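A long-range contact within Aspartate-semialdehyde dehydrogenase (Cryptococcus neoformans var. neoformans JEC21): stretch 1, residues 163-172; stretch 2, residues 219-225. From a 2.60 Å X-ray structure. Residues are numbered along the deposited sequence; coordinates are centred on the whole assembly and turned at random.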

# COMPACT_ATOMS: atom_id res chain seq x y z
N ILE A 163 0.20 24.78 -2.97
CA ILE A 163 0.55 25.68 -1.89
C ILE A 163 0.21 27.15 -2.18
O ILE A 163 -0.43 27.81 -1.36
N VAL A 164 0.59 27.65 -3.34
CA VAL A 164 0.45 29.06 -3.62
C VAL A 164 -0.97 29.55 -3.79
O VAL A 164 -1.26 30.73 -3.55
N VAL A 165 -1.87 28.66 -4.21
CA VAL A 165 -3.25 29.06 -4.34
C VAL A 165 -3.78 29.48 -2.98
O VAL A 165 -4.29 30.59 -2.86
N PRO A 166 -3.64 28.64 -1.95
CA PRO A 166 -4.10 29.12 -0.64
C PRO A 166 -3.38 30.36 -0.17
O PRO A 166 -4.00 31.25 0.41
N LEU A 167 -2.08 30.44 -0.45
CA LEU A 167 -1.32 31.63 -0.05
C LEU A 167 -1.86 32.91 -0.69
O LEU A 167 -1.97 33.94 -0.05
N ALA A 168 -2.25 32.80 -1.94
CA ALA A 168 -2.75 33.93 -2.66
C ALA A 168 -4.05 34.41 -2.05
O ALA A 168 -4.31 35.62 -1.99
N ALA A 169 -4.89 33.47 -1.63
CA ALA A 169 -6.18 33.83 -1.07
C ALA A 169 -5.96 34.55 0.25
O ALA A 169 -6.68 35.51 0.59
N LEU A 170 -4.93 34.13 0.96
CA LEU A 170 -4.56 34.81 2.19
C LEU A 170 -4.07 36.22 1.91
O LEU A 170 -4.42 37.14 2.65
N GLU A 171 -3.23 36.39 0.88
CA GLU A 171 -2.65 37.72 0.63
C GLU A 171 -3.73 38.68 0.17
O GLU A 171 -3.80 39.81 0.63
N LYS A 172 -4.60 38.22 -0.70
CA LYS A 172 -5.70 39.06 -1.18
C LYS A 172 -6.56 39.55 -0.01
O LYS A 172 -6.97 40.69 -0.02
N GLU A 219 10.08 30.04 -6.26
CA GLU A 219 8.98 30.39 -7.19
C GLU A 219 7.83 31.10 -6.46
O GLU A 219 7.11 31.92 -7.06
N THR A 220 7.65 30.78 -5.19
CA THR A 220 6.53 31.37 -4.45
C THR A 220 6.59 32.90 -4.52
O THR A 220 5.53 33.53 -4.66
N ASN A 221 7.80 33.48 -4.42
CA ASN A 221 7.95 34.95 -4.41
C ASN A 221 7.75 35.58 -5.77
O ASN A 221 7.09 36.62 -5.91
N LYS A 222 8.21 34.90 -6.79
CA LYS A 222 7.84 35.31 -8.14
C LYS A 222 6.33 35.29 -8.40
O LYS A 222 5.76 36.27 -8.86
N ILE A 223 5.69 34.18 -8.07
CA ILE A 223 4.26 33.99 -8.35
C ILE A 223 3.34 34.90 -7.53
O ILE A 223 2.32 35.37 -8.04
N LEU A 224 3.65 35.09 -6.25
CA LEU A 224 2.80 35.94 -5.41
C LEU A 224 3.20 37.39 -5.48
O LEU A 224 2.46 38.24 -5.07
N GLY A 225 4.39 37.68 -6.03
CA GLY A 225 4.80 39.03 -6.33
C GLY A 225 4.01 39.65 -7.48
O GLY A 225 2.97 39.11 -7.94

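Which bump fills which hollow? The main knob is Leu224, near the C-terminal end of its helix, whose side chain points toward the other helix and settles among Val164, Leu167, Ala168 and Glu171, two pairs, Val164 with Ala168 and Leu167 with Glu171, each one turn apart. With chi1 m and chi2 t, its two methyls fork within the hole: CD2 lies 3.6 Å from Val164 CG1 and 3.7 Å from Ala168 CB, while CD1 reaches Leu167 CB at 3.7 Å. Ala168, whose CB points sideways, lines the hole with a methyl; Ala168 CA lies 6.5 Å from Leu224 CA.

What does the first helix push back? Val164 points toward its partner with chi1 t and fits beside the turn that carries Thr220, Ile223 and Leu224. Its CG1 touches Ile223 CG2 at 3.6 Å, where Ile223 (chi1 m, chi2 t) also points inward, and its CG2 comes within 3.8 Å of Thr220 OG1. Leu167, m and t, extends the greasy surface, its CD1 lying 4.1 Å from Thr220 CG2.

Where do polar groups enter? No direct hydrogen bond crosses the contact; Thr220 (chi1 m), whose CB points sideways, has its hydroxyl satisfied elsewhere in the structure. Glu171 (chi1 m, chi2 t) points toward the second helix and walls one part of the hole, its OE1 3.8 Å from Leu224 CB. That carboxylate oxygen and the carbonyl of Leu224 are both acceptors and cannot bond each other directly; a water bridges them, donating to Glu171 OE1 at 2.7 Å and to Leu224 O at 3.0 Å.

What happens at Gly225? Here the chain leaves helical geometry; a CB here would point away from the first helix and clash with Asn221 O, 2.7 Å from that CB. The contact thus rests chiefly on Leu224 and Val164, with the water bridge beside the apolar fit.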

# COMPACT_ATOMS: atom_id res chain seq x y z
CB ILE A 163 2.04 25.55 -1.58
CG1 ILE A 163 2.29 24.20 -0.97
CG2 ILE A 163 2.50 26.62 -0.60
CD1 ILE A 163 3.70 23.74 -1.19
CB VAL A 164 1.23 29.36 -4.89
CG1 VAL A 164 0.91 30.74 -5.32
CG2 VAL A 164 2.71 29.24 -4.57
CB VAL A 165 -4.12 28.00 -5.02
CG1 VAL A 165 -5.58 28.34 -4.85
CG2 VAL A 165 -3.76 27.90 -6.49
CB PRO A 166 -3.80 27.94 0.28
CG PRO A 166 -3.99 26.76 -0.60
CD PRO A 166 -3.46 27.19 -1.95
CB LEU A 167 0.16 31.48 -0.35
CG LEU A 167 0.88 30.35 0.43
CD1 LEU A 167 2.37 30.42 0.11
CD2 LEU A 167 0.66 30.32 1.93
CB ALA A 168 -2.95 33.57 -4.12
CB ALA A 169 -7.02 32.59 -0.85
CB LEU A 170 -3.49 34.00 2.99
CG LEU A 170 -4.01 32.67 3.51
CD1 LEU A 170 -2.93 31.90 4.23
CD2 LEU A 170 -5.21 32.87 4.42
CB GLU A 171 -1.45 37.68 -0.33
CG GLU A 171 -0.15 37.26 0.35
CD GLU A 171 1.11 37.71 -0.37
OE1 GLU A 171 1.05 37.89 -1.61
OE2 GLU A 171 2.16 37.84 0.27
CB LYS A 172 -6.61 38.30 -2.15
CG LYS A 172 -7.51 39.21 -2.94
CD LYS A 172 -8.59 38.46 -3.69
CE LYS A 172 -9.08 39.23 -4.92
NZ LYS A 172 -10.01 38.42 -5.74
CB GLU A 219 8.48 29.16 -7.93
CG GLU A 219 9.54 28.57 -8.83
CD GLU A 219 9.08 27.36 -9.63
OE1 GLU A 219 7.88 26.99 -9.57
OE2 GLU A 219 9.96 26.74 -10.30
CB THR A 220 6.53 30.86 -3.02
OG1 THR A 220 6.22 29.47 -3.03
CG2 THR A 220 5.54 31.60 -2.16
CB ASN A 221 9.27 35.37 -3.80
CG ASN A 221 9.21 35.49 -2.26
OD1 ASN A 221 8.33 36.17 -1.71
ND2 ASN A 221 10.12 34.88 -1.60
CB LYS A 222 8.54 34.44 -9.18
CG LYS A 222 8.33 35.00 -10.58
CD LYS A 222 9.37 34.49 -11.54
CE LYS A 222 9.07 34.98 -12.95
NZ LYS A 222 10.03 34.47 -13.98
CB ILE A 223 3.83 32.51 -8.12
CG1 ILE A 223 4.53 31.63 -9.13
CG2 ILE A 223 2.32 32.31 -8.22
CD1 ILE A 223 4.57 30.17 -8.74
CB LEU A 224 2.85 35.48 -3.98
CG LEU A 224 2.22 34.12 -3.77
CD1 LEU A 224 2.44 33.66 -2.34
CD2 LEU A 224 0.73 34.13 -4.09
O HOH W 1 -0.22 37.48 -3.95